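BsaWI endonuclease (Geobacillus stearothermophilus, PDB 4ZSF) is a type II restriction endonuclease of the PD-(D/E)XK nuclease class that binds DNA and probably cleaves it with the help of metal ions. Local coordinates at residues 245-248 / 249-252; 253-256 / 257-261; 142-145 / 146-149; 179-182 / 183-186; 125-128 / 129-133. All coordinates share one frame; numbering follows the deposited sequence.

Contact 1: residues 245-248 / 249-252; sequences FVQH and AREA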
loop_
_atom_site.group_PDB
_atom_site.type_symbol
_atom_site.label_atom_id
_atom_site.label_comp_id
_atom_site.label_asym_id
_atom_site.label_seq_id
_atom_site.Cartn_x
_atom_site.Cartn_y
_atom_site.Cartn_z
ATOM N N PHE A 245 3.197 30.522 1.268
ATOM C CA PHE A 245 4.095 29.558 1.919
ATOM C C PHE A 245 5.437 30.257 2.296
ATOM O O PHE A 245 5.955 30.101 3.417
ATOM C CB PHE A 245 4.356 28.359 0.979
ATOM C CG PHE A 245 5.490 27.451 1.462
ATOM C CD1 PHE A 245 5.274 26.496 2.442
ATOM C CD2 PHE A 245 6.754 27.560 0.899
ATOM C CE1 PHE A 245 6.343 25.689 2.910
ATOM C CE2 PHE A 245 7.813 26.777 1.344
ATOM C CZ PHE A 245 7.618 25.820 2.338
ATOM N N VAL A 246 6.012 30.981 1.350
ATOM C CA VAL A 246 7.287 31.673 1.614
ATOM C C VAL A 246 7.114 32.720 2.707
ATOM O O VAL A 246 7.947 32.780 3.643
ATOM C CB VAL A 246 7.876 32.329 0.338
ATOM C CG1 VAL A 246 9.111 33.260 0.660
ATOM C CG2 VAL A 246 8.246 31.278 -0.668
ATOM N N GLN A 247 6.054 33.533 2.638
ATOM C CA GLN A 247 5.915 34.572 3.682
ATOM C C GLN A 247 5.640 33.935 5.075
ATOM O O GLN A 247 6.154 34.411 6.107
ATOM C CB GLN A 247 4.844 35.590 3.267
ATOM C CG GLN A 247 5.247 36.358 1.989
ATOM C CD GLN A 247 6.569 37.079 2.177
ATOM O OE1 GLN A 247 6.741 37.740 3.185
ATOM N NE2 GLN A 247 7.534 36.855 1.289
ATOM N N HIS A 248 4.868 32.846 5.128
ATOM C CA HIS A 248 4.641 32.199 6.427
ATOM C C HIS A 248 5.918 31.515 6.918
ATOM O O HIS A 248 6.154 31.465 8.145
ATOM C CB HIS A 248 3.468 31.208 6.375
ATOM C CG HIS A 248 2.142 31.872 6.093
ATOM N ND1 HIS A 248 1.014 31.161 5.721
ATOM C CD2 HIS A 248 1.791 33.179 6.084
ATOM C CE1 HIS A 248 0.011 32.000 5.536
ATOM N NE2 HIS A 248 0.444 33.236 5.764
ATOM N N ALA A 249 6.708 30.965 5.997
ATOM C CA ALA A 249 7.989 30.343 6.427
ATOM C C ALA A 249 8.869 31.388 7.136
ATOM O O ALA A 249 9.590 31.048 8.090
ATOM C CB ALA A 249 8.748 29.769 5.249
ATOM N N ARG A 250 8.869 32.621 6.636
ATOM C CA ARG A 250 9.652 33.694 7.300
ATOM C C ARG A 250 9.248 33.866 8.765
ATOM O O ARG A 250 10.095 34.025 9.692
ATOM C CB ARG A 250 9.461 35.028 6.563
ATOM C CG ARG A 250 10.143 35.029 5.194
ATOM C CD ARG A 250 9.761 36.325 4.465
ATOM N NE ARG A 250 10.441 37.463 5.082
ATOM C CZ ARG A 250 10.199 38.727 4.772
ATOM N NH1 ARG A 250 9.243 39.004 3.897
ATOM N NH2 ARG A 250 10.916 39.711 5.343
ATOM N N GLU A 251 7.927 33.875 8.954
ATOM C CA GLU A 251 7.384 34.094 10.274
ATOM C C GLU A 251 7.606 32.870 11.171
ATOM O O GLU A 251 7.906 33.021 12.352
ATOM C CB GLU A 251 5.893 34.424 10.218
ATOM C CG GLU A 251 5.435 34.923 11.590
ATOM C CD GLU A 251 3.937 35.243 11.659
ATOM O OE1 GLU A 251 3.210 35.075 10.640
ATOM O OE2 GLU A 251 3.503 35.657 12.756
ATOM N N ALA A 252 7.402 31.679 10.613
ATOM C CA ALA A 252 7.618 30.438 11.353
ATOM C C ALA A 252 9.084 30.344 11.822
ATOM O O ALA A 252 9.364 29.941 12.978
ATOM C CB ALA A 252 7.272 29.238 10.451
#
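Gln247 and Arg250, three residues apart on helix 243-258, lie side by side and point the same way, joined near their ends by a hydrogen bond from Arg250 NH1 to Gln247 OE1 at 2.9 Å. The donor lies in the carbonyl plane of the amide and uses a lone pair of OE1, but an N-H...O angle of 138° makes the bond distinctly bent. Amide and guanidinium planes stand 83° apart, nearly perpendicular. A bend at chi2 of Gln247 turns its amide toward the arginine, and Arg250 CD passes 3.6 Å from the same OE1. Gln247 is modelled in two conformers, so the bond is certain only for the one described. The spacing of the pair is set by the helix backbone: Arg250 N bonds to Val246 O at 3.1 Å, with like bonds from Ala249 N to Phe245 O and from Ala252 N to His248 O, whereas the bond from Glu251 N to Gln247 O is weak. Farther out, His248 ND1 bonds to Tyr224 OH and its ring meets Tyr236 edge-to-face, while the two oxygens of Glu251 bind Gly270 N and Lys272 NZ. Phe245 packs on Val190 and Ile192 of strand 188-193 and on Ile110 of strand 108-112; Ala249 reaches Met108 and Trp188, and Val246 fills the side next to Ser102 and Leu103 of helix 70-103.

Contact 2: residues 253-256 / 257-261; sequences AEDW and LHRRQ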
loop_
_atom_site.group_PDB
_atom_site.type_symbol
_atom_site.label_atom_id
_atom_site.label_comp_id
_atom_site.label_asym_id
_atom_site.label_seq_id
_atom_site.Cartn_x
_atom_site.Cartn_y
_atom_site.Cartn_z
ATOM N N ALA A 253 10.013 30.682 10.926
ATOM C CA ALA A 253 11.452 30.528 11.288
ATOM C C ALA A 253 11.780 31.455 12.473
ATOM O O ALA A 253 12.498 31.064 13.430
ATOM C CB ALA A 253 12.392 30.809 10.073
ATOM N N GLU A 254 11.251 32.663 12.404
ATOM C CA GLU A 254 11.479 33.651 13.443
ATOM C C GLU A 254 10.982 33.114 14.786
ATOM O O GLU A 254 11.695 33.130 15.798
ATOM C CB GLU A 254 10.765 34.955 13.067
ATOM C CG GLU A 254 10.459 35.897 14.264
ATOM C CD GLU A 254 11.707 36.513 14.899
ATOM O OE1 GLU A 254 12.733 36.661 14.187
ATOM O OE2 GLU A 254 11.655 36.847 16.123
ATOM N N ASP A 255 9.759 32.607 14.774
ATOM C CA ASP A 255 9.122 32.161 16.024
ATOM C C ASP A 255 9.752 30.858 16.502
ATOM O O ASP A 255 9.805 30.636 17.698
ATOM C CB ASP A 255 7.624 32.012 15.878
ATOM C CG ASP A 255 6.897 33.362 15.902
ATOM O OD1 ASP A 255 7.504 34.447 16.237
ATOM O OD2 ASP A 255 5.701 33.366 15.584
ATOM N N TRP A 256 10.212 29.989 15.588
ATOM C CA TRP A 256 10.866 28.774 16.022
ATOM C C TRP A 256 12.196 29.095 16.698
ATOM O O TRP A 256 12.573 28.493 17.738
ATOM C CB TRP A 256 11.053 27.843 14.817
ATOM C CG TRP A 256 11.549 26.499 15.172
ATOM C CD1 TRP A 256 10.792 25.354 15.326
ATOM C CD2 TRP A 256 12.918 26.104 15.311
ATOM N NE1 TRP A 256 11.615 24.269 15.570
ATOM C CE2 TRP A 256 12.928 24.704 15.574
ATOM C CE3 TRP A 256 14.131 26.798 15.253
ATOM C CZ2 TRP A 256 14.121 23.976 15.770
ATOM C CZ3 TRP A 256 15.333 26.081 15.496
ATOM C CH2 TRP A 256 15.313 24.677 15.729
ATOM N N LEU A 257 12.917 30.060 16.125
ATOM C CA LEU A 257 14.183 30.447 16.706
ATOM C C LEU A 257 13.988 31.145 18.061
ATOM O O LEU A 257 14.771 30.945 18.962
ATOM C CB LEU A 257 14.934 31.404 15.772
ATOM C CG LEU A 257 15.447 30.728 14.484
ATOM C CD1 LEU A 257 15.868 31.862 13.539
ATOM C CD2 LEU A 257 16.643 29.777 14.848
ATOM N N HIS A 258 12.972 31.990 18.203
ATOM C CA HIS A 258 12.986 32.877 19.376
ATOM C C HIS A 258 11.908 32.626 20.412
ATOM O O HIS A 258 12.065 33.079 21.533
ATOM C CB HIS A 258 12.935 34.336 18.927
ATOM C CG HIS A 258 14.132 34.704 18.092
ATOM N ND1 HIS A 258 14.036 35.236 16.819
ATOM C CD2 HIS A 258 15.456 34.517 18.321
ATOM C CE1 HIS A 258 15.255 35.403 16.321
ATOM N NE2 HIS A 258 16.131 34.949 17.199
ATOM N N ARG A 259 10.839 31.929 20.047
ATOM C CA ARG A 259 9.762 31.662 21.025
ATOM C C ARG A 259 9.222 30.253 20.725
ATOM O O ARG A 259 8.028 30.040 20.596
ATOM C CB ARG A 259 8.683 32.777 20.985
ATOM C CG ARG A 259 8.145 33.139 19.617
ATOM C CD ARG A 259 7.399 34.532 19.650
ATOM N NE ARG A 259 8.346 35.555 20.087
ATOM C CZ ARG A 259 9.289 36.094 19.310
ATOM N NH1 ARG A 259 9.388 35.796 17.993
ATOM N NH2 ARG A 259 10.141 36.957 19.836
ATOM N N ARG A 260 10.132 29.277 20.622
ATOM C CA ARG A 260 9.705 27.933 20.172
ATOM C C ARG A 260 8.643 27.265 21.100
ATOM O O ARG A 260 7.836 26.408 20.661
ATOM C CB ARG A 260 10.946 27.036 20.061
ATOM C CG ARG A 260 10.602 25.707 19.425
ATOM C CD ARG A 260 11.873 24.840 19.215
ATOM N NE ARG A 260 11.498 23.516 18.680
ATOM C CZ ARG A 260 12.350 22.509 18.530
ATOM N NH1 ARG A 260 13.613 22.663 18.881
ATOM N NH2 ARG A 260 11.932 21.339 18.052
ATOM N N GLN A 261 8.599 27.679 22.369
ATOM C CA GLN A 261 7.691 27.066 23.336
ATOM C C GLN A 261 6.217 27.312 22.949
ATOM O O GLN A 261 5.318 26.607 23.426
ATOM C CB GLN A 261 7.936 27.592 24.752
ATOM C CG GLN A 261 7.627 29.109 24.965
ATOM C CD GLN A 261 8.748 30.062 24.530
ATOM O OE1 GLN A 261 9.828 29.639 24.083
ATOM N NE2 GLN A 261 8.465 31.355 24.616
#
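Leu257 hydrogen-bonds through its N to Ala253 O at 2.9 Å, and its CD2 meets the edge of the Trp256 indole, 3.9 Å from CE3. His258 N bonds to Glu254 O at 3.0 Å; its ND1 makes a weak bond to Glu254 OE2, which holds for the one of two modelled Glu254 conformers described. Arg259 is the first residue to leave helical phi/psi, although its N still bonds to Asp255 O. With CG set between the backbone N and the carbonyl carbon (chi1 50°) and a bend at chi3, the chain folds back and NH1 meets two acids. Asp255 OD1 is the firm partner, 2.9 Å from Arg259 NH1; Glu254 OE2, 3.1 Å from it in that conformer, completes a salt-bridge network, both near the guanidinium plane. The extended Arg260 runs alongside Trp256: its CD sits over the indole face, 3.9 Å from the five-membered ring centroid and 18° off the normal, a CH-pi contact. The guanidinium, inclined 30° to the indole, bonds to Phe186 O and Ala185 O, and NH1 forms a salt bridge with Asp131, while Asp255 OD2 holds Trp267 NE1 and Lys272. Ala253 and Trp256 pack on Phe159 of strand 155-165, and Leu257 on Val150 of strand 146-152.

Contact 3: residues 142-145 / 146-149; sequences NVFD and LYIT. With nucleotides of chain B.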
loop_
_atom_site.group_PDB
_atom_site.type_symbol
_atom_site.label_atom_id
_atom_site.label_comp_id
_atom_site.label_asym_id
_atom_site.label_seq_id
_atom_site.Cartn_x
_atom_site.Cartn_y
_atom_site.Cartn_z
ATOM N N ASN A 142 9.649 7.612 6.868
ATOM C CA ASN A 142 9.244 8.225 5.589
ATOM C C ASN A 142 8.008 9.097 5.734
ATOM O O ASN A 142 7.174 9.196 4.856
ATOM C CB ASN A 142 9.033 7.142 4.510
ATOM C CG ASN A 142 10.305 6.388 4.230
ATOM O OD1 ASN A 142 11.276 6.969 3.747
ATOM N ND2 ASN A 142 10.326 5.102 4.550
ATOM N N VAL A 143 7.967 9.813 6.832
ATOM C CA VAL A 143 6.804 10.542 7.225
ATOM C C VAL A 143 6.597 11.856 6.449
ATOM O O VAL A 143 5.452 12.230 6.148
ATOM C CB VAL A 143 6.950 10.845 8.749
ATOM C CG1 VAL A 143 5.850 11.630 9.202
ATOM C CG2 VAL A 143 7.003 9.527 9.494
ATOM N N PHE A 144 7.689 12.607 6.272
ATOM C CA PHE A 144 7.637 13.917 5.583
ATOM C C PHE A 144 8.390 13.858 4.275
ATOM O O PHE A 144 9.439 13.241 4.206
ATOM C CB PHE A 144 8.224 14.989 6.493
ATOM C CG PHE A 144 7.422 15.147 7.749
ATOM C CD1 PHE A 144 6.124 15.656 7.688
ATOM C CD2 PHE A 144 7.914 14.681 8.975
ATOM C CE1 PHE A 144 5.322 15.727 8.900
ATOM C CE2 PHE A 144 7.162 14.795 10.171
ATOM C CZ PHE A 144 5.862 15.263 10.131
ATOM N N ASP A 145 7.918 14.595 3.279
ATOM C CA ASP A 145 8.484 14.604 1.931
ATOM C C ASP A 145 9.638 15.610 1.856
ATOM O O ASP A 145 10.663 15.381 1.223
ATOM C CB ASP A 145 7.360 14.972 0.964
ATOM C CG ASP A 145 6.237 13.932 1.008
ATOM O OD1 ASP A 145 6.566 12.710 0.888
ATOM O OD2 ASP A 145 5.062 14.299 1.230
ATOM N N LEU A 146 9.474 16.712 2.574
ATOM C CA LEU A 146 10.412 17.810 2.519
ATOM C C LEU A 146 10.643 18.363 3.926
ATOM O O LEU A 146 9.779 18.237 4.788
ATOM C CB LEU A 146 9.861 18.931 1.654
ATOM C CG LEU A 146 9.564 18.578 0.191
ATOM C CD1 LEU A 146 8.825 19.780 -0.528
ATOM C CD2 LEU A 146 10.925 18.340 -0.437
ATOM N N TYR A 147 11.779 19.012 4.132
ATOM C CA TYR A 147 12.062 19.709 5.386
ATOM C C TYR A 147 12.509 21.135 5.058
ATOM O O TYR A 147 12.985 21.398 3.930
ATOM C CB TYR A 147 13.149 19.001 6.183
ATOM C CG TYR A 147 12.679 17.664 6.710
ATOM C CD1 TYR A 147 12.043 17.581 7.937
ATOM C CD2 TYR A 147 12.805 16.512 5.932
ATOM C CE1 TYR A 147 11.609 16.336 8.437
ATOM C CE2 TYR A 147 12.358 15.252 6.400
ATOM C CZ TYR A 147 11.751 15.192 7.657
ATOM O OH TYR A 147 11.346 13.956 8.191
ATOM N N ILE A 148 12.384 22.054 6.015
ATOM C CA ILE A 148 12.843 23.421 5.705
ATOM C C ILE A 148 13.765 23.883 6.818
ATOM O O ILE A 148 13.513 23.623 8.024
ATOM C CB ILE A 148 11.660 24.382 5.448
ATOM C CG1 ILE A 148 12.153 25.796 5.062
ATOM C CG2 ILE A 148 10.642 24.422 6.641
ATOM C CD1 ILE A 148 10.985 26.714 4.473
ATOM N N THR A 149 14.819 24.614 6.439
ATOM C CA THR A 149 15.802 25.068 7.400
ATOM C C THR A 149 15.977 26.559 7.381
ATOM O O THR A 149 15.597 27.237 6.384
ATOM C CB THR A 149 17.204 24.490 7.128
ATOM O OG1 THR A 149 17.707 25.039 5.902
ATOM C CG2 THR A 149 17.199 22.965 7.026
ATOM P P DA B 5 9.382 0.320 4.237
ATOM O OP1 DA B 5 9.640 1.243 5.325
ATOM O OP2 DA B 5 8.298 -0.691 4.278
ATOM O "O5'" DA B 5 8.950 1.141 2.899
ATOM C "C5'" DA B 5 9.719 2.263 2.556
ATOM C "C4'" DA B 5 9.041 3.056 1.469
ATOM O "O4'" DA B 5 9.170 2.345 0.215
ATOM C "C3'" DA B 5 7.578 3.313 1.696
ATOM O "O3'" DA B 5 7.325 4.702 1.460
ATOM C "C2'" DA B 5 6.858 2.415 0.694
ATOM C "C1'" DA B 5 7.941 2.197 -0.395
ATOM N N9 DA B 5 7.992 0.867 -0.979
ATOM C C8 DA B 5 7.955 -0.344 -0.305
ATOM N N7 DA B 5 8.024 -1.391 -1.109
ATOM C C5 DA B 5 8.221 -0.817 -2.412
ATOM C C6 DA B 5 8.412 -1.377 -3.714
ATOM N N6 DA B 5 8.525 -2.722 -3.978
ATOM N N1 DA B 5 8.561 -0.509 -4.749
ATOM C C2 DA B 5 8.531 0.818 -4.506
ATOM N N3 DA B 5 8.340 1.455 -3.344
ATOM C C4 DA B 5 8.233 0.569 -2.320
HETATM O O HOH W 1 10.502 12.045 6.625
#
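A classic beta bulge, in which Asp145 and Leu146 both face Ile162 of strand 155-165, brings the chain into strand 146-152 of the central sheet, and Phe144 and Tyr147 meet across it. They cross at about a right angle: the ring planes are 76° apart and the centroids 6.0 Å, an oblique pair. With Tyr147 CG beside the backbone N (chi1 -68°), the ring is set back toward Phe144 and its phenol end does the touching. Tyr147 OH lies at the edge of the Phe144 ring, 3.6 Å from CD2, and Tyr147 CZ is 3.7 Å from Phe144 CB. A water bridges the hydroxyl and the loop backbone, 2.6 Å from Tyr147 OH and accepting from Phe144 N at 2.9 Å. Upstream, Asn142 has positive phi and is the C-prime residue of a Schellman motif that ends helix 129-140. Its ND2 packs 3.5 Å from C5' of DA5 of chain B, so the turn lies against bound DNA; Asn142 OD1 bonds to Gln113 NE2. Asp145 OD2 pairs with Lys165 NZ, consistent with the acidic and lysine positions of a PD-(D/E)XK core, and accepts a bond from Ser164 N. Strand 146-152 runs between its two antiparallel neighbours: Leu146 packs on Ile162 and Ile110, Tyr147 pairs by backbone with Leu111, and the Tyr147 ring rests on Leu135 and Gln138 of helix 129-140.

Contact 4: residues 179-182 / 183-186; sequences SMKA and MEAF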
loop_
_atom_site.group_PDB
_atom_site.type_symbol
_atom_site.label_atom_id
_atom_site.label_comp_id
_atom_site.label_asym_id
_atom_site.label_seq_id
_atom_site.Cartn_x
_atom_site.Cartn_y
_atom_site.Cartn_z
ATOM N N SER A 179 1.562 14.709 11.261
ATOM C CA SER A 179 1.705 16.190 11.251
ATOM C C SER A 179 1.447 16.695 12.694
ATOM O O SER A 179 2.173 17.546 13.197
ATOM C CB SER A 179 0.720 16.832 10.276
ATOM O OG SER A 179 0.637 18.223 10.567
ATOM N N MET A 180 0.469 16.114 13.366
ATOM C CA MET A 180 0.154 16.576 14.755
ATOM C C MET A 180 1.293 16.228 15.720
ATOM O O MET A 180 1.595 16.993 16.661
ATOM C CB MET A 180 -1.185 15.984 15.226
ATOM C CG MET A 180 -2.324 16.692 14.398
ATOM S SD MET A 180 -3.953 16.113 14.758
ATOM C CE MET A 180 -4.327 17.050 16.262
ATOM N N LYS A 181 1.943 15.085 15.471
ATOM C CA LYS A 181 3.128 14.778 16.246
ATOM C C LYS A 181 4.281 15.782 16.020
ATOM O O LYS A 181 5.008 16.099 16.987
ATOM C CB LYS A 181 3.596 13.336 15.939
ATOM C CG LYS A 181 2.619 12.256 16.495
ATOM C CD LYS A 181 2.356 12.536 17.944
ATOM C CE LYS A 181 1.749 11.355 18.698
ATOM N NZ LYS A 181 1.962 11.568 20.190
ATOM N N ALA A 182 4.450 16.282 14.777
ATOM C CA ALA A 182 5.469 17.288 14.481
ATOM C C ALA A 182 5.134 18.579 15.231
ATOM O O ALA A 182 6.031 19.231 15.784
ATOM C CB ALA A 182 5.559 17.534 12.959
ATOM N N MET A 183 3.842 18.937 15.284
ATOM C CA MET A 183 3.442 20.153 16.041
ATOM C C MET A 183 3.703 19.931 17.525
ATOM O O MET A 183 4.132 20.861 18.217
ATOM C CB MET A 183 1.951 20.501 15.781
ATOM C CG MET A 183 1.725 20.824 14.285
ATOM S SD MET A 183 0.141 21.632 13.968
ATOM C CE MET A 183 -0.977 20.281 14.297
ATOM N N GLU A 184 3.431 18.721 18.021
ATOM C CA GLU A 184 3.750 18.410 19.409
ATOM C C GLU A 184 5.250 18.499 19.731
ATOM O O GLU A 184 5.622 18.747 20.904
ATOM C CB GLU A 184 3.296 17.008 19.763
ATOM C CG GLU A 184 1.904 16.937 20.155
ATOM C CD GLU A 184 1.548 15.473 20.484
ATOM O OE1 GLU A 184 2.434 14.727 21.006
ATOM O OE2 GLU A 184 0.398 15.089 20.171
ATOM N N ALA A 185 6.065 18.266 18.713
ATOM C CA ALA A 185 7.533 18.343 18.810
ATOM C C ALA A 185 8.073 19.727 18.554
ATOM O O ALA A 185 9.285 19.900 18.523
ATOM C CB ALA A 185 8.179 17.382 17.816
ATOM N N PHE A 186 7.166 20.683 18.391
ATOM C CA PHE A 186 7.490 22.105 18.201
ATOM C C PHE A 186 8.259 22.309 16.908
ATOM O O PHE A 186 9.239 23.072 16.855
ATOM C CB PHE A 186 8.255 22.696 19.393
ATOM C CG PHE A 186 7.521 22.563 20.699
ATOM C CD1 PHE A 186 6.589 23.540 21.114
ATOM C CD2 PHE A 186 7.739 21.458 21.505
ATOM C CE1 PHE A 186 5.918 23.408 22.324
ATOM C CE2 PHE A 186 7.043 21.293 22.698
ATOM C CZ PHE A 186 6.157 22.306 23.146
#
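Met183 and Met180 supply the apolar part of this last turn of helix 172-184. Their chains cross at a slant, and the terminal methyl CE of Met183 comes to 3.8 Å from Met180 CG. Met183 starts with CG beside the backbone N and bends only at chi3 (-70°), which turns the methyl back toward Met180. The side chain also touches His221, Ser189 and Tyr265. Shortening Met183 to an alanine would take away the methyl on Met180 CG and is likely to open a gap beside His221 and Tyr265. Charge comes next: Lys181 and Glu184 lie side by side, pointing the same way, with Lys181 NZ 3.3 Å from Glu184 OE1. This is a salt bridge whose hydrogen bond is weak, and the lysine carbon CD also runs close to the carboxylate. Backbone bonds form the third group. Met183 N reaches Ser179 O at 3.0 Å and Glu184 N reaches Met180 O at 2.9 Å, both with N-H...O angles near 156°. Ala185 N to Lys181 O is as short, 3.0 Å, but its angle falls to 132°, and a second, weak bond runs from the same N to Ala182 O. The helix ends there: Phe186 takes positive phi in a Schellman motif, its N bonded to Met183 O at 3.0 Å. The chemistry is thus a weak ion pair at the exposed surface, with Met183 and Ala182 buried and Met180 partly so, and a C-terminal turn facing Arg260, a positive charge that would probably interact favourably with the negative C-terminal end of the helix.

Contact 5: residues 125-128 / 129-133; sequences IANE and PRDIN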
loop_
_atom_site.group_PDB
_atom_site.type_symbol
_atom_site.label_atom_id
_atom_site.label_comp_id
_atom_site.label_asym_id
_atom_site.label_seq_id
_atom_site.Cartn_x
_atom_site.Cartn_y
_atom_site.Cartn_z
ATOM N N ILE A 125 23.750 19.724 10.542
ATOM C CA ILE A 125 22.481 20.269 11.085
ATOM C C ILE A 125 22.708 20.634 12.535
ATOM O O ILE A 125 23.182 19.819 13.325
ATOM C CB ILE A 125 21.314 19.242 10.976
ATOM C CG1 ILE A 125 21.103 18.867 9.517
ATOM C CG2 ILE A 125 20.036 19.791 11.635
ATOM C CD1 ILE A 125 20.839 20.068 8.578
ATOM N N ALA A 126 22.416 21.874 12.896
ATOM C CA ALA A 126 22.739 22.387 14.222
ATOM C C ALA A 126 21.680 22.146 15.306
ATOM O O ALA A 126 21.878 22.558 16.455
ATOM C CB ALA A 126 23.038 23.916 14.123
ATOM N N ASN A 127 20.567 21.516 14.986
ATOM C CA ASN A 127 19.543 21.292 16.047
ATOM C C ASN A 127 20.099 20.511 17.228
ATOM O O ASN A 127 21.060 19.761 17.085
ATOM C CB ASN A 127 18.326 20.526 15.524
ATOM C CG ASN A 127 17.561 21.286 14.473
ATOM O OD1 ASN A 127 18.104 21.570 13.426
ATOM N ND2 ASN A 127 16.270 21.537 14.715
ATOM N N GLU A 128 19.468 20.682 18.382
ATOM C CA GLU A 128 19.803 19.947 19.573
ATOM C C GLU A 128 19.716 18.486 19.325
ATOM O O GLU A 128 18.860 18.082 18.538
ATOM C CB GLU A 128 18.826 20.297 20.671
ATOM C CG GLU A 128 18.691 21.795 20.963
ATOM C CD GLU A 128 18.828 22.066 22.444
ATOM O OE1 GLU A 128 19.110 21.102 23.179
ATOM O OE2 GLU A 128 18.661 23.216 22.866
ATOM N N PRO A 129 20.502 17.673 20.063
ATOM C CA PRO A 129 20.490 16.225 19.801
ATOM C C PRO A 129 19.096 15.607 19.930
ATOM O O PRO A 129 18.758 14.702 19.177
ATOM C CB PRO A 129 21.460 15.666 20.864
ATOM C CG PRO A 129 22.415 16.726 21.042
ATOM C CD PRO A 129 21.678 18.040 20.878
ATOM N N ARG A 130 18.300 16.072 20.885
ATOM C CA ARG A 130 16.929 15.612 20.971
ATOM C C ARG A 130 16.118 15.764 19.621
ATOM O O ARG A 130 15.405 14.851 19.179
ATOM C CB ARG A 130 16.229 16.399 22.084
ATOM C CG ARG A 130 14.803 16.058 22.247
ATOM C CD ARG A 130 14.203 16.673 23.481
ATOM N NE ARG A 130 12.775 16.408 23.425
ATOM C CZ ARG A 130 11.995 16.449 24.483
ATOM N NH1 ARG A 130 12.521 16.765 25.673
ATOM N NH2 ARG A 130 10.696 16.191 24.334
ATOM N N ASP A 131 16.235 16.917 18.995
ATOM C CA ASP A 131 15.653 17.111 17.662
ATOM C C ASP A 131 16.262 16.192 16.601
ATOM O O ASP A 131 15.542 15.657 15.745
ATOM C CB ASP A 131 15.873 18.542 17.150
ATOM C CG ASP A 131 14.939 19.571 17.736
ATOM O OD1 ASP A 131 13.909 19.221 18.366
ATOM O OD2 ASP A 131 15.243 20.773 17.473
ATOM N N ILE A 132 17.588 16.076 16.611
ATOM C CA ILE A 132 18.267 15.244 15.606
ATOM C C ILE A 132 17.715 13.827 15.677
ATOM O O ILE A 132 17.415 13.213 14.664
ATOM C CB ILE A 132 19.793 15.172 15.835
ATOM C CG1 ILE A 132 20.427 16.566 15.723
ATOM C CG2 ILE A 132 20.463 14.228 14.817
ATOM C CD1 ILE A 132 20.201 17.233 14.396
ATOM N N ASN A 133 17.589 13.308 16.887
ATOM C CA ASN A 133 17.078 11.953 17.086
ATOM C C ASN A 133 15.653 11.793 16.585
ATOM O O ASN A 133 15.307 10.786 15.933
ATOM C CB ASN A 133 17.159 11.592 18.553
ATOM C CG ASN A 133 18.587 11.319 18.953
ATOM O OD1 ASN A 133 19.409 11.056 18.093
ATOM N ND2 ASN A 133 18.893 11.446 20.235
HETATM O O HOH W 2 17.136 22.531 18.152
#
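Asn127 touches Asp131 first through its CB, which lies 3.5 Å from Asp131 CB and 4.0 Å from Ile132 CD1. From there CG stands beside the backbone N (chi1 -64°), a position that carries the amide across the start of helix 129-140, and the two side chains cross at about a right angle. At the tip, ND2 gives Asp131 OD2 a hydrogen bond of 3.0 Å that is almost straight, 174°. The acceptor lies in the amide plane, yet the donor approaches OD2 from above the carboxylate plane, 36° out of it. The other branch, OD1, accepts a bond from Val158 N of strand 155-165, so both ends of the amide are occupied and its flip is fixed. Replacing Asn127 by an alanine removes the amide, which is likely to leave Val158 N without this acceptor and Asp131 OD2 without one of its donors. Glu128, the next residue, is the N-cap of the helix, and Asp131 stands three residues on. In a capping box the side chain there bonds directly to the N-cap amide; here a water intervenes, accepting from Glu128 N at 3.0 Å and donating to Asp131 OD2 at 2.7 Å. The same OD2 forms a salt bridge with Arg260 NH1. Glu128 O opens the helical bonding by accepting Ile132 N at 3.1 Å. Ile132 CG1 passes close to Asn127 O, and its CD1 ends 3.8 Å from Ile125 CG2, where Ile120 of helix 113-121 touches both isoleucines.

In the fold
Along the chain, contact 5 starts helix 129-140, contact 3 leads from that helix into strand 146-152, and contact 4 ends helix 172-184 within the beta-alpha-beta unit of strands 155-165 and 188-193. Contacts 1 and 2 then adjoin on helix 243-258. Each joins adjoining segments of the chain, so none closes a long loop, and the five run in series without nesting or crossing. Ties between them come from side chains: Arg260 of contact 2 reaches the Phe186 carbonyl of contact 4 and Asp131 of contact 5, Phe144 of contact 3 packs on Ala182 of contact 4, and Ile148 of contact 3 meets Ala249 and Phe245 of contact 1, joining helices to the central sheet.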